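Uncharacterized protein YppE (Bacillus subtilis, PDB 2IM8) is of unknown function and belongs to an uncharacterised bacterial family, its single chain folding largely into a bundle of four helices. Local coordinates at residues 5-13 against 50-61; 61-70 against 113-121. All blocks are in the same frame, centred on the assembly; numbering follows the deposited sequence.

In the fold
Interaction 1 and interaction 2 follow each other along helix 36-64 and share L61; their centres lie about 12 Å apart. Interaction 1 packs this helix against helix 3-29 in the buried interior, its centre about 9 Å from the chain centre, whereas interaction 2 joins the end of the same helix and the following loop to helix 96-121, about 17 Å out. They meet directly: W54 CZ2 lies 3.5 Å from V113 CG2, and E11 OE2 makes a 3.0 Å salt bridge with K114 NZ. K114 also binds a phosphate, probably from the crystallisation liquor. With the function unknown, neither contact can be assigned to an active site.

Interaction 1 of 2, residues 5-13 against 50-61; sequences TLLEMTEQM and LAARWAEGALEL
W54 sets CG opposite its backbone nitrogen (chi1 176°), which carries the end of the indole in against helix 3-29, while M13, a selenomethionine bent at chi3 (72°), brings SE over one face of that ring. M13 SE stands 3.8 Å from the centroid of the five-membered ring of W54, a Met-aromatic contact, and off-centre, 3.4 Å from W54 CG. A58 CB lies over the opposite face. T10 takes the ring edge: W54 NE1 donates to T10 OG1 over 2.9 Å, and the acceptor lies nearly in the indole plane. T10 OG1 in turn donates to L6 O at 2.8 Å from above the carbonyl plane, so the buried indole N-H is satisfied. L6 O thereby accepts from both T10 N and T10 OG1. L6 is a knob in a hole formed by W54, G57, A58 and L61, with CD1 3.3 Å from G57 O and CD2 3.5 Å from W54 CD1; W54 is itself a knob among L6, M9, T10 and M13. The bare backbone of G57 permits this approach, the CA atoms of L6 and G57 being 6.1 Å apart. Farther along, L50 slides past M13 and M9 in the opposite direction, and extended M9 crosses R53, whose guanidinium turns away to a salt bridge with E49. W54 also touches I75 of helix 72-91 and L110 of helix 96-121. A tryptophan reaching all three other helices, locked by reciprocal knobs-into-holes packing at a segment angle of 134°, belongs to the core of a four-helix bundle.

Interaction 2 of 2, residues 61-70 against 113-121; sequences LIKVRRPKYV and VKDEIARED. With PO4 (phosphate ion), chain C.
E116 faces the turn at 67-70, and its chain, bent at chi2 (-65°), presents the carboxylate to two successive backbone N-H groups. Y69 N donates to OE2 of E116 over 2.8 Å, and K68 N to E116 OE1 over a longer 3.2 Å; both arrive from above the carboxylate plane. From its opposite face, R119 NH2 reaches E116 OE1 at 3.1 Å in a salt bridge, so two donors grip OE1. R119 NH2 also lies 3.0 Å from E120 OE2, well out of the guanidinium plane, a charge contact completing a three-residue salt-bridge network. Packing is close here, with P67 CB against OE1 and V70 CG1 3.5 Å from E116 CG. Shortening E116 to an alanine is likely to leave the K68 and Y69 N-H groups without their acceptor and R119 with only its charge contact to E120. The exposed margins are looser: at one, R65 NE stays 4.5 Å from E120 OE1, beyond a salt bridge; at another, the end of K68 leads away. Below, the side chains of L61 and I117 cross at about a right angle, L61 CD2 4.1 Å from I117 CG1. L6 of helix 3-29 packs on I117, and I75 of helix 72-91 on V70 and V113.

Interaction 1 of 2, residues 5-13 against 50-61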
loop_
_atom_site.group_PDB
_atom_site.type_symbol
_atom_site.label_atom_id
_atom_site.label_comp_id
_atom_site.label_asym_id
_atom_site.label_seq_id
_atom_site.Cartn_x
_atom_site.Cartn_y
_atom_site.Cartn_z
ATOM N N THR A 5 -10.290 10.033 -6.834
ATOM C CA THR A 5 -8.834 10.115 -6.735
ATOM C C THR A 5 -8.321 9.116 -5.700
ATOM O O THR A 5 -7.324 8.416 -5.919
ATOM C CB THR A 5 -8.401 11.529 -6.307
ATOM O OG1 THR A 5 -8.946 12.484 -7.223
ATOM C CG2 THR A 5 -6.896 11.648 -6.283
ATOM N N LEU A 6 -9.011 9.058 -4.567
ATOM C CA LEU A 6 -8.628 8.151 -3.492
ATOM C C LEU A 6 -8.677 6.723 -4.014
ATOM O O LEU A 6 -7.747 5.945 -3.824
ATOM C CB LEU A 6 -9.593 8.291 -2.315
ATOM C CG LEU A 6 -9.042 8.582 -0.918
ATOM C CD1 LEU A 6 -10.198 8.514 0.085
ATOM C CD2 LEU A 6 -7.946 7.582 -0.539
ATOM N N LEU A 7 -9.785 6.391 -4.667
ATOM C CA LEU A 7 -9.999 5.063 -5.224
ATOM C C LEU A 7 -8.877 4.673 -6.196
ATOM O O LEU A 7 -8.349 3.556 -6.140
ATOM C CB LEU A 7 -11.356 5.022 -5.935
ATOM C CG LEU A 7 -11.744 3.681 -6.558
ATOM C CD1 LEU A 7 -12.019 2.669 -5.450
ATOM C CD2 LEU A 7 -12.979 3.862 -7.446
ATOM N N GLU A 8 -8.510 5.588 -7.090
ATOM C CA GLU A 8 -7.440 5.296 -8.041
ATOM C C GLU A 8 -6.149 5.049 -7.282
ATOM O O GLU A 8 -5.418 4.106 -7.582
ATOM C CB GLU A 8 -7.238 6.460 -9.014
ATOM C CG GLU A 8 -8.446 6.767 -9.871
ATOM C CD GLU A 8 -8.153 7.821 -10.920
ATOM O OE1 GLU A 8 -7.710 8.927 -10.541
ATOM O OE2 GLU A 8 -8.360 7.539 -12.123
HETATM N N MSE A 9 -5.867 5.899 -6.297
HETATM C CA MSE A 9 -4.651 5.738 -5.509
HETATM C C MSE A 9 -4.688 4.415 -4.755
HETATM O O MSE A 9 -3.665 3.765 -4.575
HETATM C CB MSE A 9 -4.493 6.899 -4.529
HETATM C CG MSE A 9 -4.141 8.209 -5.198
HETATM SE SE MSE A 9 -3.850 9.564 -3.873
HETATM C CE MSE A 9 -3.174 10.964 -5.030
ATOM N N THR A 10 -5.875 4.023 -4.312
ATOM C CA THR A 10 -6.031 2.763 -3.595
ATOM C C THR A 10 -5.695 1.587 -4.522
ATOM O O THR A 10 -4.972 0.669 -4.135
ATOM C CB THR A 10 -7.473 2.595 -3.091
ATOM O OG1 THR A 10 -7.790 3.669 -2.202
ATOM C CG2 THR A 10 -7.635 1.260 -2.353
ATOM N N GLU A 11 -6.223 1.614 -5.745
ATOM C CA GLU A 11 -5.972 0.529 -6.685
ATOM C C GLU A 11 -4.513 0.502 -7.115
ATOM O O GLU A 11 -3.958 -0.566 -7.368
ATOM C CB GLU A 11 -6.897 0.643 -7.903
ATOM C CG GLU A 11 -8.367 0.317 -7.592
ATOM C CD GLU A 11 -8.701 -1.184 -7.614
ATOM O OE1 GLU A 11 -7.827 -2.025 -7.309
ATOM O OE2 GLU A 11 -9.866 -1.525 -7.931
ATOM N N GLN A 12 -3.896 1.679 -7.181
ATOM C CA GLN A 12 -2.488 1.796 -7.557
ATOM C C GLN A 12 -1.634 1.114 -6.483
ATOM O O GLN A 12 -0.731 0.345 -6.799
ATOM C CB GLN A 12 -2.094 3.274 -7.670
ATOM C CG GLN A 12 -0.913 3.547 -8.582
ATOM C CD GLN A 12 -0.653 5.031 -8.784
ATOM O OE1 GLN A 12 -1.577 5.815 -9.043
ATOM N NE2 GLN A 12 0.611 5.422 -8.683
HETATM N N MSE A 13 -1.921 1.394 -5.216
HETATM C CA MSE A 13 -1.170 0.783 -4.119
HETATM C C MSE A 13 -1.377 -0.730 -4.070
HETATM O O MSE A 13 -0.455 -1.485 -3.767
HETATM C CB MSE A 13 -1.570 1.409 -2.782
HETATM C CG MSE A 13 -1.046 2.835 -2.615
HETATM SE SE MSE A 13 -1.695 3.712 -1.018
HETATM C CE MSE A 13 -0.672 2.736 0.295
ATOM N N LEU A 50 2.936 8.551 -2.914
ATOM C CA LEU A 50 1.631 7.944 -3.141
ATOM C C LEU A 50 0.945 7.610 -1.809
ATOM O O LEU A 50 -0.206 7.974 -1.595
ATOM C CB LEU A 50 1.795 6.674 -3.981
ATOM C CG LEU A 50 0.584 5.768 -4.224
ATOM C CD1 LEU A 50 -0.581 6.576 -4.754
ATOM C CD2 LEU A 50 0.976 4.666 -5.214
ATOM N N ALA A 51 1.664 6.926 -0.920
ATOM C CA ALA A 51 1.123 6.524 0.375
ATOM C C ALA A 51 0.668 7.706 1.226
ATOM O O ALA A 51 -0.369 7.634 1.885
ATOM C CB ALA A 51 2.158 5.693 1.149
ATOM N N ALA A 52 1.442 8.789 1.208
ATOM C CA ALA A 52 1.115 9.984 1.990
ATOM C C ALA A 52 -0.165 10.661 1.503
ATOM O O ALA A 52 -1.034 11.017 2.301
ATOM C CB ALA A 52 2.293 10.974 1.947
ATOM N N ARG A 53 -0.285 10.834 0.191
ATOM C CA ARG A 53 -1.468 11.463 -0.394
ATOM C C ARG A 53 -2.704 10.593 -0.181
ATOM O O ARG A 53 -3.806 11.103 0.021
ATOM C CB ARG A 53 -1.245 11.690 -1.890
ATOM C CG ARG A 53 -0.038 12.567 -2.179
ATOM C CD ARG A 53 0.337 12.554 -3.642
ATOM N NE ARG A 53 1.620 13.221 -3.850
ATOM C CZ ARG A 53 2.244 13.303 -5.021
ATOM N NH1 ARG A 53 1.703 12.756 -6.103
ATOM N NH2 ARG A 53 3.413 13.931 -5.110
ATOM N N TRP A 54 -2.512 9.280 -0.235
ATOM C CA TRP A 54 -3.604 8.335 -0.039
ATOM C C TRP A 54 -4.115 8.450 1.395
ATOM O O TRP A 54 -5.312 8.595 1.619
ATOM C CB TRP A 54 -3.123 6.905 -0.295
ATOM C CG TRP A 54 -4.160 5.882 -0.010
ATOM C CD1 TRP A 54 -5.194 5.505 -0.824
ATOM C CD2 TRP A 54 -4.289 5.114 1.189
ATOM N NE1 TRP A 54 -5.956 4.545 -0.201
ATOM C CE2 TRP A 54 -5.422 4.288 1.037
ATOM C CE3 TRP A 54 -3.554 5.044 2.383
ATOM C CZ2 TRP A 54 -5.842 3.398 2.034
ATOM C CZ3 TRP A 54 -3.968 4.163 3.376
ATOM C CH2 TRP A 54 -5.103 3.351 3.195
ATOM N N ALA A 55 -3.194 8.380 2.356
ATOM C CA ALA A 55 -3.545 8.473 3.772
ATOM C C ALA A 55 -4.323 9.753 4.086
ATOM O O ALA A 55 -5.344 9.716 4.782
ATOM C CB ALA A 55 -2.279 8.401 4.638
ATOM N N GLU A 56 -3.845 10.883 3.577
ATOM C CA GLU A 56 -4.524 12.147 3.819
ATOM C C GLU A 56 -5.943 12.082 3.263
ATOM O O GLU A 56 -6.878 12.568 3.887
ATOM C CB GLU A 56 -3.732 13.315 3.199
ATOM C CG GLU A 56 -4.541 14.281 2.341
ATOM C CD GLU A 56 -4.379 14.009 0.847
ATOM O OE1 GLU A 56 -3.239 14.125 0.335
ATOM O OE2 GLU A 56 -5.387 13.678 0.185
ATOM N N GLY A 57 -6.107 11.466 2.097
ATOM C CA GLY A 57 -7.430 11.356 1.508
ATOM C C GLY A 57 -8.291 10.377 2.294
ATOM O O GLY A 57 -9.476 10.625 2.529
ATOM N N ALA A 58 -7.689 9.262 2.702
ATOM C CA ALA A 58 -8.395 8.245 3.477
ATOM C C ALA A 58 -8.863 8.854 4.790
ATOM O O ALA A 58 -10.014 8.675 5.187
ATOM C CB ALA A 58 -7.476 7.037 3.752
ATOM N N LEU A 59 -7.972 9.574 5.466
ATOM C CA LEU A 59 -8.340 10.203 6.727
ATOM C C LEU A 59 -9.469 11.219 6.529
ATOM O O LEU A 59 -10.378 11.316 7.359
ATOM C CB LEU A 59 -7.125 10.874 7.357
ATOM C CG LEU A 59 -6.064 9.899 7.877
ATOM C CD1 LEU A 59 -4.856 10.684 8.344
ATOM C CD2 LEU A 59 -6.647 9.050 9.019
ATOM N N GLU A 60 -9.413 11.978 5.437
ATOM C CA GLU A 60 -10.465 12.952 5.148
ATOM C C GLU A 60 -11.788 12.196 5.012
ATOM O O GLU A 60 -12.809 12.592 5.573
ATOM C CB GLU A 60 -10.179 13.698 3.838
ATOM C CG GLU A 60 -9.075 14.742 3.929
ATOM C CD GLU A 60 -8.915 15.529 2.642
ATOM O OE1 GLU A 60 -9.936 16.035 2.121
ATOM O OE2 GLU A 60 -7.768 15.650 2.157
ATOM N N LEU A 61 -11.742 11.095 4.269
ATOM C CA LEU A 61 -12.912 10.260 4.036
ATOM C C LEU A 61 -13.627 9.825 5.314
ATOM O O LEU A 61 -14.860 9.820 5.366
ATOM C CB LEU A 61 -12.517 9.003 3.253
ATOM C CG LEU A 61 -13.621 7.955 3.057
ATOM C CD1 LEU A 61 -14.602 8.447 2.012
ATOM C CD2 LEU A 61 -13.013 6.626 2.621
#

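Interaction 2 of 2, residues 61-70 against 113-121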
loop_
_atom_site.group_PDB
_atom_site.type_symbol
_atom_site.label_atom_id
_atom_site.label_comp_id
_atom_site.label_asym_id
_atom_site.label_seq_id
_atom_site.Cartn_x
_atom_site.Cartn_y
_atom_site.Cartn_z
ATOM N N LEU A 61 -11.742 11.095 4.269
ATOM C CA LEU A 61 -12.912 10.260 4.036
ATOM C C LEU A 61 -13.627 9.825 5.314
ATOM O O LEU A 61 -14.860 9.820 5.366
ATOM C CB LEU A 61 -12.517 9.003 3.253
ATOM C CG LEU A 61 -13.621 7.955 3.057
ATOM C CD1 LEU A 61 -14.602 8.447 2.012
ATOM C CD2 LEU A 61 -13.013 6.626 2.621
ATOM N N ILE A 62 -12.860 9.460 6.340
ATOM C CA ILE A 62 -13.452 8.996 7.590
ATOM C C ILE A 62 -13.901 10.103 8.528
ATOM O O ILE A 62 -14.692 9.858 9.440
ATOM C CB ILE A 62 -12.494 8.048 8.354
ATOM C CG1 ILE A 62 -11.305 8.824 8.906
ATOM C CG2 ILE A 62 -12.008 6.949 7.419
ATOM C CD1 ILE A 62 -10.397 7.989 9.789
ATOM N N LYS A 63 -13.407 11.318 8.320
ATOM C CA LYS A 63 -13.814 12.433 9.165
ATOM C C LYS A 63 -15.152 13.008 8.716
ATOM O O LYS A 63 -16.022 13.266 9.544
ATOM C CB LYS A 63 -12.750 13.533 9.173
ATOM C CG LYS A 63 -11.794 13.449 10.358
ATOM C CD LYS A 63 -10.738 14.551 10.325
ATOM C CE LYS A 63 -11.368 15.937 10.382
ATOM N NZ LYS A 63 -10.342 17.019 10.312
ATOM N N VAL A 64 -15.319 13.197 7.410
ATOM C CA VAL A 64 -16.561 13.742 6.867
ATOM C C VAL A 64 -17.774 12.932 7.327
ATOM O O VAL A 64 -18.745 13.489 7.848
ATOM C CB VAL A 64 -16.526 13.786 5.315
ATOM C CG1 VAL A 64 -16.004 12.476 4.765
ATOM C CG2 VAL A 64 -17.920 14.060 4.768
ATOM N N ARG A 65 -17.712 11.621 7.124
ATOM C CA ARG A 65 -18.778 10.710 7.530
ATOM C C ARG A 65 -18.108 9.530 8.211
ATOM O O ARG A 65 -17.192 8.930 7.653
ATOM C CB ARG A 65 -19.570 10.220 6.315
ATOM C CG ARG A 65 -20.545 11.237 5.737
ATOM C CD ARG A 65 -21.313 10.647 4.557
ATOM N NE ARG A 65 -20.503 10.593 3.342
ATOM C CZ ARG A 65 -20.321 11.621 2.518
ATOM N NH1 ARG A 65 -20.896 12.791 2.771
ATOM N NH2 ARG A 65 -19.566 11.476 1.436
ATOM N N ARG A 66 -18.552 9.199 9.419
ATOM C CA ARG A 66 -17.957 8.088 10.145
ATOM C C ARG A 66 -18.198 6.760 9.436
ATOM O O ARG A 66 -19.308 6.228 9.441
ATOM C CB ARG A 66 -18.495 8.038 11.575
ATOM C CG ARG A 66 -18.139 9.273 12.388
ATOM C CD ARG A 66 -18.222 9.004 13.880
ATOM N NE ARG A 66 -17.823 10.164 14.671
ATOM C CZ ARG A 66 -16.627 10.744 14.610
ATOM N NH1 ARG A 66 -15.697 10.274 13.789
ATOM N NH2 ARG A 66 -16.358 11.795 15.376
ATOM N N PRO A 67 -17.149 6.212 8.809
ATOM C CA PRO A 67 -17.254 4.941 8.094
ATOM C C PRO A 67 -17.556 3.776 9.028
ATOM O O PRO A 67 -17.271 3.827 10.223
ATOM C CB PRO A 67 -15.892 4.816 7.427
ATOM C CG PRO A 67 -14.993 5.419 8.445
ATOM C CD PRO A 67 -15.751 6.675 8.835
ATOM N N LYS A 68 -18.124 2.721 8.461
ATOM C CA LYS A 68 -18.497 1.536 9.218
ATOM C C LYS A 68 -17.329 0.600 9.553
ATOM O O LYS A 68 -17.195 0.157 10.696
ATOM C CB LYS A 68 -19.565 0.771 8.429
ATOM C CG LYS A 68 -20.099 -0.494 9.081
ATOM C CD LYS A 68 -21.040 -0.209 10.244
ATOM C CE LYS A 68 -20.299 -0.158 11.568
ATOM N NZ LYS A 68 -21.236 0.011 12.717
ATOM N N TYR A 69 -16.474 0.320 8.574
ATOM C CA TYR A 69 -15.371 -0.615 8.790
ATOM C C TYR A 69 -13.922 -0.131 8.704
ATOM O O TYR A 69 -13.011 -0.954 8.681
ATOM C CB TYR A 69 -15.526 -1.810 7.849
ATOM C CG TYR A 69 -16.855 -2.515 7.964
ATOM C CD1 TYR A 69 -17.393 -2.834 9.209
ATOM C CD2 TYR A 69 -17.555 -2.905 6.826
ATOM C CE1 TYR A 69 -18.597 -3.528 9.321
ATOM C CE2 TYR A 69 -18.757 -3.598 6.921
ATOM C CZ TYR A 69 -19.272 -3.906 8.174
ATOM O OH TYR A 69 -20.457 -4.594 8.272
ATOM N N VAL A 70 -13.686 1.176 8.655
ATOM C CA VAL A 70 -12.308 1.669 8.600
ATOM C C VAL A 70 -12.101 2.805 9.595
ATOM O O VAL A 70 -12.912 3.725 9.666
ATOM C CB VAL A 70 -11.934 2.178 7.187
ATOM C CG1 VAL A 70 -12.854 3.312 6.783
ATOM C CG2 VAL A 70 -10.488 2.649 7.168
ATOM N N VAL A 113 -10.836 0.342 2.576
ATOM C CA VAL A 113 -11.060 1.709 2.120
ATOM C C VAL A 113 -11.832 1.656 0.806
ATOM O O VAL A 113 -12.773 2.424 0.594
ATOM C CB VAL A 113 -9.707 2.458 1.937
ATOM C CG1 VAL A 113 -9.929 3.855 1.368
ATOM C CG2 VAL A 113 -9.008 2.564 3.277
ATOM N N LYS A 114 -11.443 0.732 -0.068
ATOM C CA LYS A 114 -12.119 0.561 -1.350
ATOM C C LYS A 114 -13.592 0.227 -1.115
ATOM O O LYS A 114 -14.479 0.780 -1.776
ATOM C CB LYS A 114 -11.463 -0.566 -2.146
ATOM C CG LYS A 114 -12.148 -0.881 -3.470
ATOM C CD LYS A 114 -11.460 -2.057 -4.170
ATOM C CE LYS A 114 -12.111 -2.388 -5.507
ATOM N NZ LYS A 114 -11.393 -3.509 -6.191
ATOM N N ASP A 115 -13.848 -0.688 -0.182
ATOM C CA ASP A 115 -15.221 -1.076 0.129
ATOM C C ASP A 115 -16.032 0.123 0.637
ATOM O O ASP A 115 -17.170 0.309 0.216
ATOM C CB ASP A 115 -15.269 -2.187 1.186
ATOM C CG ASP A 115 -14.685 -3.513 0.696
ATOM O OD1 ASP A 115 -14.492 -3.695 -0.525
ATOM O OD2 ASP A 115 -14.434 -4.387 1.555
ATOM N N GLU A 116 -15.458 0.920 1.540
ATOM C CA GLU A 116 -16.157 2.093 2.080
ATOM C C GLU A 116 -16.507 3.067 0.959
ATOM O O GLU A 116 -17.630 3.559 0.875
ATOM C CB GLU A 116 -15.298 2.825 3.121
ATOM C CG GLU A 116 -15.119 2.119 4.467
ATOM C CD GLU A 116 -16.413 1.976 5.272
ATOM O OE1 GLU A 116 -17.178 2.963 5.380
ATOM O OE2 GLU A 116 -16.656 0.877 5.813
ATOM N N ILE A 117 -15.536 3.344 0.099
ATOM C CA ILE A 117 -15.758 4.252 -1.014
ATOM C C ILE A 117 -16.945 3.796 -1.864
ATOM O O ILE A 117 -17.895 4.554 -2.066
ATOM C CB ILE A 117 -14.511 4.349 -1.906
ATOM C CG1 ILE A 117 -13.374 5.022 -1.130
ATOM C CG2 ILE A 117 -14.848 5.110 -3.179
ATOM C CD1 ILE A 117 -12.066 5.119 -1.895
ATOM N N ALA A 118 -16.889 2.557 -2.346
ATOM C CA ALA A 118 -17.951 2.003 -3.180
ATOM C C ALA A 118 -19.307 2.015 -2.475
ATOM O O ALA A 118 -20.332 2.309 -3.092
ATOM C CB ALA A 118 -17.596 0.583 -3.598
ATOM N N ARG A 119 -19.306 1.705 -1.183
ATOM C CA ARG A 119 -20.537 1.674 -0.399
ATOM C C ARG A 119 -21.178 3.060 -0.274
ATOM O O ARG A 119 -22.386 3.222 -0.469
ATOM C CB ARG A 119 -20.243 1.117 0.995
ATOM C CG ARG A 119 -21.471 0.882 1.855
ATOM C CD ARG A 119 -21.081 0.332 3.221
ATOM N NE ARG A 119 -20.388 1.319 4.040
ATOM C CZ ARG A 119 -20.944 2.445 4.483
ATOM N NH1 ARG A 119 -22.205 2.725 4.182
ATOM N NH2 ARG A 119 -20.246 3.289 5.234
ATOM N N GLU A 120 -20.361 4.057 0.048
ATOM C CA GLU A 120 -20.841 5.426 0.218
ATOM C C GLU A 120 -21.017 6.182 -1.090
ATOM O O GLU A 120 -21.804 7.129 -1.163
ATOM C CB GLU A 120 -19.886 6.186 1.138
ATOM C CG GLU A 120 -19.938 5.691 2.572
ATOM C CD GLU A 120 -18.598 5.740 3.264
ATOM O OE1 GLU A 120 -18.052 6.851 3.430
ATOM O OE2 GLU A 120 -18.093 4.659 3.640
ATOM N N ASP A 121 -20.295 5.763 -2.121
ATOM C CA ASP A 121 -20.382 6.419 -3.420
ATOM C C ASP A 121 -21.635 5.955 -4.155
ATOM O O ASP A 121 -22.055 6.571 -5.135
ATOM C CB ASP A 121 -19.127 6.126 -4.245
ATOM C CG ASP A 121 -19.062 6.934 -5.529
ATOM O OD1 ASP A 121 -19.364 8.148 -5.499
ATOM O OD2 ASP A 121 -18.692 6.352 -6.568
HETATM P P PO4 C . -14.608 -5.382 -4.592
HETATM O O1 PO4 C . -15.008 -4.897 -5.942
HETATM O O2 PO4 C . -14.968 -6.824 -4.455
HETATM O O3 PO4 C . -15.316 -4.591 -3.551
HETATM O O4 PO4 C . -13.142 -5.218 -4.421
#